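Local coordinates for type IV pilus biogenesis protein PilB (Streptococcus sanguinis, PDB 7B7P) that serves as a bimodular minor pilin of type IV pili with a direct role in adhesion, probably through a module resembling the metal-binding von Willebrand factor A domain, at residues D260-G265 and K277-L282; V365-F370 and D385-G390; R295-G300 and Y329-Y334. All coordinates share one frame; numbering follows the deposited sequence.

Interaction 1: D260-G265 and K277-L282; sequences DGLRYG and KYIVLL
The flat group that I279 meets across this contact is the carbonyl group of G265. I279 CD1 stands almost squarely over one of its faces, 3.6 Å from G265 C. The other flat pair, D260 and R263, lies within the helix segment and does not touch the strand. D260 OD1 lies at the guanidinium edge of R263, in that plane. R263 grips this one oxygen side-on. NE to D260 OD1 is 3.0 Å, nearly along the C-O axis. NH2 to D260 OD1 is 2.9 Å, from 34° out of the carboxylate plane. D260 OD2 also accepts from the backbone of A223.

Segment 260-265 of helix 258-270 runs at 155° to segment 277-282 of strand 276-283, their axes 9.7 Å apart at closest approach. This is helix-on-sheet packing in the VWFA alpha/beta fold. L262 holds CG anti to its backbone N (chi1 -175°), and its CD1 reaches the strand. That methyl lies 3.9 Å from I279 CG2 and 4.2 Å from L281 CD1. G265 has no side chain, and I279 packs directly on helix backbone. The contact itself is thus apolar, while the equally buried charges of D260 and R263 are paired within the helix and with outside partners.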
loop_
_atom_site.group_PDB
_atom_site.type_symbol
_atom_site.label_atom_id
_atom_site.label_comp_id
_atom_site.label_asym_id
_atom_site.label_seq_id
_atom_site.Cartn_x
_atom_site.Cartn_y
_atom_site.Cartn_z
ATOM N N ASP A 260 7.882 -18.309 9.390
ATOM C CA ASP A 260 9.328 -18.087 9.341
ATOM C C ASP A 260 9.689 -17.145 8.197
ATOM O O ASP A 260 10.547 -16.266 8.356
ATOM C CB ASP A 260 10.099 -19.413 9.244
ATOM C CG ASP A 260 11.566 -19.288 9.735
ATOM O OD1 ASP A 260 11.885 -18.379 10.524
ATOM O OD2 ASP A 260 12.427 -20.081 9.299
ATOM N N GLY A 261 9.029 -17.289 7.043
ATOM C CA GLY A 261 9.285 -16.362 5.961
ATOM C C GLY A 261 8.993 -14.934 6.372
ATOM O O GLY A 261 9.770 -14.015 6.077
ATOM N N LEU A 262 7.871 -14.738 7.079
ATOM C CA LEU A 262 7.467 -13.412 7.519
ATOM C C LEU A 262 8.449 -12.856 8.538
ATOM O O LEU A 262 8.701 -11.641 8.574
ATOM C CB LEU A 262 6.049 -13.466 8.102
ATOM C CG LEU A 262 5.464 -12.097 8.490
ATOM C CD1 LEU A 262 5.189 -11.229 7.243
ATOM C CD2 LEU A 262 4.207 -12.249 9.321
ATOM N N ARG A 263 9.005 -13.733 9.379
ATOM C CA ARG A 263 10.002 -13.297 10.349
ATOM C C ARG A 263 11.220 -12.725 9.644
ATOM O O ARG A 263 11.684 -11.626 9.973
ATOM C CB ARG A 263 10.397 -14.462 11.269
ATOM C CG ARG A 263 11.500 -14.102 12.275
ATOM C CD ARG A 263 11.637 -15.183 13.350
ATOM N NE ARG A 263 12.121 -16.472 12.831
ATOM C CZ ARG A 263 13.036 -17.213 13.461
ATOM N NH1 ARG A 263 13.555 -16.778 14.609
ATOM N NH2 ARG A 263 13.433 -18.374 12.958
ATOM N N TYR A 264 11.758 -13.459 8.665
ATOM C CA TYR A 264 12.909 -12.940 7.931
ATOM C C TYR A 264 12.558 -11.626 7.242
ATOM O O TYR A 264 13.309 -10.649 7.330
ATOM C CB TYR A 264 13.382 -13.956 6.911
ATOM C CG TYR A 264 14.260 -15.068 7.468
ATOM C CD1 TYR A 264 13.850 -15.823 8.563
ATOM C CD2 TYR A 264 15.476 -15.389 6.866
ATOM C CE1 TYR A 264 14.623 -16.852 9.050
ATOM C CE2 TYR A 264 16.263 -16.419 7.350
ATOM C CZ TYR A 264 15.829 -17.148 8.439
ATOM O OH TYR A 264 16.589 -18.179 8.945
ATOM N N GLY A 265 11.393 -11.576 6.589
ATOM C CA GLY A 265 10.977 -10.351 5.934
ATOM C C GLY A 265 10.918 -9.172 6.874
ATOM O O GLY A 265 11.512 -8.126 6.610
ATOM N N LYS A 277 7.288 0.942 4.583
ATOM C CA LYS A 277 7.804 -0.424 4.588
ATOM C C LYS A 277 6.702 -1.419 4.259
ATOM O O LYS A 277 5.584 -1.318 4.776
ATOM C CB LYS A 277 8.432 -0.778 5.949
ATOM C CG LYS A 277 9.580 0.129 6.367
ATOM C CD LYS A 277 10.067 -0.244 7.771
ATOM C CE LYS A 277 11.003 0.816 8.331
ATOM N NZ LYS A 277 12.121 0.216 9.060
ATOM N N TYR A 278 7.044 -2.416 3.453
ATOM C CA TYR A 278 6.052 -3.311 2.879
ATOM C C TYR A 278 6.541 -4.750 2.884
ATOM O O TYR A 278 7.700 -5.019 2.561
ATOM C CB TYR A 278 5.726 -2.903 1.432
ATOM C CG TYR A 278 5.054 -1.554 1.330
ATOM C CD1 TYR A 278 3.697 -1.409 1.600
ATOM C CD2 TYR A 278 5.777 -0.424 0.970
ATOM C CE1 TYR A 278 3.083 -0.196 1.501
ATOM C CE2 TYR A 278 5.169 0.800 0.875
ATOM C CZ TYR A 278 3.825 0.913 1.142
ATOM O OH TYR A 278 3.226 2.143 1.052
ATOM N N ILE A 279 5.634 -5.672 3.203
ATOM C CA ILE A 279 5.815 -7.095 2.932
ATOM C C ILE A 279 4.876 -7.508 1.800
ATOM O O ILE A 279 3.681 -7.192 1.822
ATOM C CB ILE A 279 5.553 -7.943 4.186
ATOM C CG1 ILE A 279 6.559 -7.594 5.283
ATOM C CG2 ILE A 279 5.562 -9.440 3.834
ATOM C CD1 ILE A 279 7.852 -8.388 5.208
ATOM N N VAL A 280 5.402 -8.232 0.828
ATOM C CA VAL A 280 4.588 -8.881 -0.191
ATOM C C VAL A 280 4.841 -10.359 -0.040
ATOM O O VAL A 280 5.927 -10.848 -0.362
ATOM C CB VAL A 280 4.914 -8.403 -1.615
ATOM C CG1 VAL A 280 4.167 -9.247 -2.642
ATOM C CG2 VAL A 280 4.551 -6.948 -1.741
ATOM N N LEU A 281 3.855 -11.065 0.476
ATOM C CA LEU A 281 4.003 -12.468 0.806
ATOM C C LEU A 281 3.185 -13.274 -0.184
ATOM O O LEU A 281 1.992 -13.027 -0.339
ATOM C CB LEU A 281 3.536 -12.731 2.238
ATOM C CG LEU A 281 3.914 -14.116 2.754
ATOM C CD1 LEU A 281 4.132 -14.055 4.250
ATOM C CD2 LEU A 281 2.822 -15.094 2.426
ATOM N N LEU A 282 3.818 -14.245 -0.828
ATOM C CA LEU A 282 3.165 -15.094 -1.811
ATOM C C LEU A 282 3.197 -16.529 -1.315
ATOM O O LEU A 282 4.263 -17.033 -0.979
ATOM C CB LEU A 282 3.855 -14.988 -3.178
ATOM C CG LEU A 282 3.073 -15.742 -4.248
ATOM C CD1 LEU A 282 3.031 -14.954 -5.578
ATOM C CD2 LEU A 282 3.649 -17.129 -4.450
#

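Interaction 2: V365-F370 and D385-G390; sequences VNVIGF and DRIGEG
This contact lies inside a beta-alpha-beta unit of the VWFA-like module, where helix 380-388 links the parallel strands 364-370 and 393-399. I387 of the helix spans two strand residues, V365 and V367, which point to the same side of the sheet.

The I387 CG2 methyl sits over the branch of V365. It is 4.0 Å from V365 CG2 and 4.1 Å from both V365 CG1 and V365 CB, so one isoleucine methyl is shared almost evenly by three atoms of V365. The two side chains meet at about a right angle. The longer arm of I387 goes to the next valine on that side. CG1 is anti to the carbonyl carbon (chi1 -66°) and the chain is then extended (chi2 177°), which brings I387 CD1 to 4.3 Å from V367 CG2. This is apolar packing of buried side chains, with no polar atom taking part.

G390 N bonds to I387 O at 3.0 Å. That oxygen also accepts from S355 OG of helix 341-358, and R386 makes a salt bridge to E345 of the same helix. On the sheet, strand 364-370 lies between strands 276-283 and 393-399. Its other face, through N366, I368 and F370, packs on helix 402-424.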
loop_
_atom_site.group_PDB
_atom_site.type_symbol
_atom_site.label_atom_id
_atom_site.label_comp_id
_atom_site.label_asym_id
_atom_site.label_seq_id
_atom_site.Cartn_x
_atom_site.Cartn_y
_atom_site.Cartn_z
ATOM N N VAL A 365 1.004 -5.354 4.917
ATOM C CA VAL A 365 1.350 -6.686 4.434
ATOM C C VAL A 365 0.335 -7.090 3.369
ATOM O O VAL A 365 -0.864 -7.209 3.653
ATOM C CB VAL A 365 1.389 -7.730 5.563
ATOM C CG1 VAL A 365 1.754 -9.110 4.981
ATOM C CG2 VAL A 365 2.364 -7.297 6.686
ATOM N N ASN A 366 0.823 -7.336 2.158
ATOM C CA ASN A 366 0.037 -7.916 1.078
ATOM C C ASN A 366 0.300 -9.417 1.035
ATOM O O ASN A 366 1.457 -9.850 1.013
ATOM C CB ASN A 366 0.397 -7.287 -0.276
ATOM C CG ASN A 366 -0.173 -5.876 -0.448
ATOM O OD1 ASN A 366 -1.279 -5.703 -0.958
ATOM N ND2 ASN A 366 0.589 -4.875 -0.045
ATOM N N VAL A 367 -0.770 -10.201 1.053
ATOM C CA VAL A 367 -0.689 -11.647 0.906
ATOM C C VAL A 367 -1.367 -12.055 -0.394
ATOM O O VAL A 367 -2.507 -11.655 -0.666
ATOM C CB VAL A 367 -1.323 -12.362 2.107
ATOM C CG1 VAL A 367 -1.136 -13.877 1.988
ATOM C CG2 VAL A 367 -0.708 -11.830 3.379
ATOM N N ILE A 368 -0.675 -12.869 -1.177
ATOM C CA ILE A 368 -1.161 -13.352 -2.456
ATOM C C ILE A 368 -1.285 -14.861 -2.362
ATOM O O ILE A 368 -0.268 -15.567 -2.269
ATOM C CB ILE A 368 -0.234 -12.953 -3.607
ATOM C CG1 ILE A 368 -0.054 -11.438 -3.653
ATOM C CG2 ILE A 368 -0.775 -13.464 -4.935
ATOM C CD1 ILE A 368 1.107 -11.027 -4.553
ATOM N N GLY A 369 -2.527 -15.356 -2.386
ATOM C CA GLY A 369 -2.803 -16.754 -2.686
ATOM C C GLY A 369 -2.670 -17.052 -4.176
ATOM O O GLY A 369 -3.458 -16.574 -4.997
ATOM N N PHE A 370 -1.672 -17.842 -4.546
ATOM C CA PHE A 370 -1.341 -18.098 -5.939
ATOM C C PHE A 370 -1.491 -19.601 -6.217
ATOM O O PHE A 370 -0.545 -20.381 -6.090
ATOM C CB PHE A 370 0.064 -17.576 -6.234
ATOM C CG PHE A 370 0.509 -17.783 -7.665
ATOM C CD1 PHE A 370 -0.224 -17.252 -8.717
ATOM C CD2 PHE A 370 1.660 -18.496 -7.946
ATOM C CE1 PHE A 370 0.174 -17.433 -10.034
ATOM C CE2 PHE A 370 2.075 -18.688 -9.267
ATOM C CZ PHE A 370 1.323 -18.148 -10.319
ATOM N N ASP A 385 -5.535 -12.360 7.960
ATOM C CA ASP A 385 -6.226 -11.815 9.122
ATOM C C ASP A 385 -5.413 -12.016 10.395
ATOM O O ASP A 385 -5.358 -11.124 11.247
ATOM C CB ASP A 385 -7.600 -12.469 9.270
ATOM C CG ASP A 385 -8.556 -12.115 8.140
ATOM O OD1 ASP A 385 -8.261 -11.189 7.338
ATOM O OD2 ASP A 385 -9.635 -12.759 8.073
ATOM N N ARG A 386 -4.787 -13.191 10.553
ATOM C CA ARG A 386 -3.927 -13.408 11.712
ATOM C C ARG A 386 -2.719 -12.474 11.682
ATOM O O ARG A 386 -2.363 -11.877 12.703
ATOM C CB ARG A 386 -3.474 -14.868 11.794
ATOM C CG ARG A 386 -3.134 -15.303 13.199
ATOM C CD ARG A 386 -4.385 -15.359 14.059
ATOM N NE ARG A 386 -5.261 -16.405 13.541
ATOM C CZ ARG A 386 -5.276 -17.642 14.019
ATOM N NH1 ARG A 386 -4.486 -17.961 15.049
ATOM N NH2 ARG A 386 -6.076 -18.550 13.473
ATOM N N ILE A 387 -2.080 -12.325 10.518
ATOM C CA ILE A 387 -0.985 -11.360 10.399
ATOM C C ILE A 387 -1.464 -9.959 10.794
ATOM O O ILE A 387 -0.699 -9.169 11.363
ATOM C CB ILE A 387 -0.399 -11.397 8.963
ATOM C CG1 ILE A 387 0.294 -12.745 8.667
ATOM C CG2 ILE A 387 0.577 -10.223 8.711
ATOM C CD1 ILE A 387 0.834 -12.836 7.213
ATOM N N GLY A 388 -2.743 -9.650 10.546
ATOM C CA GLY A 388 -3.350 -8.376 10.912
ATOM C C GLY A 388 -3.421 -8.104 12.409
ATOM O O GLY A 388 -3.511 -6.943 12.808
ATOM N N GLU A 389 -3.358 -9.142 13.248
ATOM C CA GLU A 389 -3.223 -8.923 14.687
ATOM C C GLU A 389 -1.992 -8.103 15.050
ATOM O O GLU A 389 -1.957 -7.520 16.141
ATOM C CB GLU A 389 -3.141 -10.251 15.432
ATOM C CG GLU A 389 -4.419 -11.069 15.362
ATOM C CD GLU A 389 -4.298 -12.324 16.187
ATOM O OE1 GLU A 389 -3.135 -12.716 16.486
ATOM O OE2 GLU A 389 -5.348 -12.911 16.539
ATOM N N GLY A 390 -0.979 -8.057 14.179
ATOM C CA GLY A 390 0.155 -7.205 14.464
ATOM C C GLY A 390 -0.075 -5.709 14.280
ATOM O O GLY A 390 0.879 -4.937 14.420
#

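Interaction 3: R295-G300 and Y329-Y334; sequences RALYAG and YSRLGY
L297 is the centre of an inverse gamma turn (phi -84°, psi 77°) and lies beside the 3-10 turn of residues 329-331, its CA 7.6 Å from R331 CA. The gamma turn carries a weak bond from Y298 N to A296 O. Its loop joins strands 289-291 and 302-305, the two outermost strands of a small four-stranded antiparallel sheet. The 3-10 turn leads into strand 332-335 of the same sheet.

L297 makes the whole contact with its two end methyls. Its CG is anti to the carbonyl carbon (chi1 -57°), which turns them toward S330 and R331. CD2 rests on backbone, 3.6 Å from S330 O. CD1, the other methyl, lies 4.2 Å from both S330 OG and R331 CG. The leucine therefore touches the aliphatic base of the arginine and not its charge. It also packs on F314, although it remains an exposed residue.

R331 NH1 forms a salt bridge with D320 and a bond to V292 O, and NH2 bonds to G326 O. These bonds probably hold in place the arginine whose CG meets L297. Within 329-334, Y334 OH lies in plane at the edge of the Y329 ring, hydrogen-bonded to Y329 OH at 2.7 Å.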
loop_
_atom_site.group_PDB
_atom_site.type_symbol
_atom_site.label_atom_id
_atom_site.label_comp_id
_atom_site.label_asym_id
_atom_site.label_seq_id
_atom_site.Cartn_x
_atom_site.Cartn_y
_atom_site.Cartn_z
ATOM N N ARG A 295 13.024 -23.725 24.181
ATOM C CA ARG A 295 12.275 -23.927 25.422
ATOM C C ARG A 295 11.203 -25.003 25.302
ATOM O O ARG A 295 10.767 -25.554 26.325
ATOM C CB ARG A 295 11.580 -22.626 25.866
ATOM C CG ARG A 295 12.431 -21.568 26.586
ATOM C CD ARG A 295 11.674 -20.236 26.560
ATOM N NE ARG A 295 12.511 -19.059 26.758
ATOM C CZ ARG A 295 12.935 -18.623 27.944
ATOM N NH1 ARG A 295 12.614 -19.264 29.072
ATOM N NH2 ARG A 295 13.694 -17.534 28.008
ATOM N N ALA A 296 10.724 -25.279 24.089
ATOM C CA ALA A 296 9.622 -26.218 23.910
ATOM C C ALA A 296 10.092 -27.663 23.829
ATOM O O ALA A 296 9.243 -28.563 23.838
ATOM C CB ALA A 296 8.814 -25.868 22.653
ATOM N N LEU A 297 11.415 -27.889 23.787
ATOM C CA LEU A 297 12.024 -29.223 23.744
ATOM C C LEU A 297 12.161 -29.795 25.159
ATOM O O LEU A 297 13.235 -29.824 25.759
ATOM C CB LEU A 297 13.383 -29.164 23.058
ATOM C CG LEU A 297 13.419 -28.605 21.639
ATOM C CD1 LEU A 297 14.737 -28.936 20.951
ATOM C CD2 LEU A 297 12.236 -29.147 20.862
ATOM N N TYR A 298 11.042 -30.265 25.697
ATOM C CA TYR A 298 11.006 -30.898 27.003
ATOM C C TYR A 298 10.114 -32.126 26.923
ATOM O O TYR A 298 9.263 -32.238 26.036
ATOM C CB TYR A 298 10.495 -29.932 28.106
ATOM C CG TYR A 298 9.064 -29.418 27.945
ATOM C CD1 TYR A 298 7.975 -30.144 28.437
ATOM C CD2 TYR A 298 8.803 -28.199 27.318
ATOM C CE1 TYR A 298 6.666 -29.685 28.289
ATOM C CE2 TYR A 298 7.490 -27.712 27.179
ATOM C CZ TYR A 298 6.424 -28.462 27.654
ATOM O OH TYR A 298 5.119 -27.988 27.505
ATOM N N ALA A 299 10.350 -33.062 27.851
ATOM C CA ALA A 299 9.384 -34.079 28.265
ATOM C C ALA A 299 8.608 -34.728 27.135
ATOM O O ALA A 299 9.190 -35.230 26.170
ATOM C CB ALA A 299 8.370 -33.484 29.239
ATOM N N GLY A 300 7.284 -34.745 27.263
ATOM C CA GLY A 300 6.448 -35.268 26.200
ATOM C C GLY A 300 5.764 -34.154 25.438
ATOM O O GLY A 300 4.556 -34.202 25.185
ATOM N N TYR A 329 16.035 -29.210 12.584
ATOM C CA TYR A 329 14.941 -30.152 12.373
ATOM C C TYR A 329 14.212 -30.474 13.682
ATOM O O TYR A 329 12.993 -30.701 13.683
ATOM C CB TYR A 329 15.452 -31.437 11.699
ATOM C CG TYR A 329 14.354 -32.472 11.600
ATOM C CD1 TYR A 329 13.374 -32.379 10.611
ATOM C CD2 TYR A 329 14.247 -33.502 12.540
ATOM C CE1 TYR A 329 12.335 -33.301 10.542
ATOM C CE2 TYR A 329 13.217 -34.422 12.478
ATOM C CZ TYR A 329 12.264 -34.316 11.471
ATOM O OH TYR A 329 11.233 -35.229 11.397
ATOM N N SER A 330 14.926 -30.482 14.811
ATOM C CA SER A 330 14.257 -30.800 16.066
ATOM C C SER A 330 13.262 -29.721 16.488
ATOM O O SER A 330 12.404 -29.978 17.336
ATOM C CB SER A 330 15.284 -31.014 17.178
ATOM O OG SER A 330 16.231 -29.968 17.167
ATOM N N ARG A 331 13.347 -28.515 15.938
ATOM C CA ARG A 331 12.413 -27.479 16.353
ATOM C C ARG A 331 11.217 -27.330 15.406
ATOM O O ARG A 331 10.402 -26.414 15.590
ATOM C CB ARG A 331 13.168 -26.171 16.527
ATOM C CG ARG A 331 14.138 -26.272 17.703
ATOM C CD ARG A 331 14.670 -24.938 18.159
ATOM N NE ARG A 331 15.553 -24.357 17.166
ATOM C CZ ARG A 331 15.178 -23.423 16.282
ATOM N NH1 ARG A 331 13.929 -22.948 16.265
ATOM N NH2 ARG A 331 16.058 -22.924 15.433
ATOM N N LEU A 332 11.048 -28.257 14.461
ATOM C CA LEU A 332 10.121 -28.104 13.349
ATOM C C LEU A 332 8.827 -28.833 13.659
ATOM O O LEU A 332 8.824 -30.046 13.870
ATOM C CB LEU A 332 10.728 -28.639 12.047
ATOM C CG LEU A 332 9.841 -28.536 10.796
ATOM C CD1 LEU A 332 9.693 -27.085 10.354
ATOM C CD2 LEU A 332 10.369 -29.384 9.626
ATOM N N GLY A 333 7.724 -28.093 13.690
ATOM C CA GLY A 333 6.409 -28.707 13.601
ATOM C C GLY A 333 5.997 -28.729 12.140
ATOM O O GLY A 333 6.244 -27.778 11.405
ATOM N N TYR A 334 5.400 -29.841 11.708
ATOM C CA TYR A 334 4.974 -29.931 10.315
ATOM C C TYR A 334 4.042 -31.111 10.107
ATOM O O TYR A 334 4.058 -32.078 10.867
ATOM C CB TYR A 334 6.152 -30.062 9.369
ATOM C CG TYR A 334 6.876 -31.366 9.506
ATOM C CD1 TYR A 334 7.780 -31.562 10.549
ATOM C CD2 TYR A 334 6.683 -32.394 8.596
ATOM C CE1 TYR A 334 8.477 -32.761 10.691
ATOM C CE2 TYR A 334 7.377 -33.600 8.718
ATOM C CZ TYR A 334 8.274 -33.774 9.780
ATOM O OH TYR A 334 8.982 -34.941 9.943
#

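How the interactions relate
Interactions 1 and 2 are both core contacts and share one sheet. Their strands, 276-283 and 364-370, are parallel neighbours, joined by probable hydrogen bonds from L281 N to N366 O (2.7 Å) and from I368 N to L281 O (2.8 Å). I279 and V365, each packed on a helix, also touch one another, so the two helix contacts adjoin on one side of the sheet. Both are wholly buried and mainly methyl to methyl, with G265 backbone added in interaction 1. Interaction 3 lies apart, its centre about 24 Å from that of interaction 1 and 26 Å from that of interaction 2. It is a partly buried loop-on-turn contact of the small antiparallel sheet.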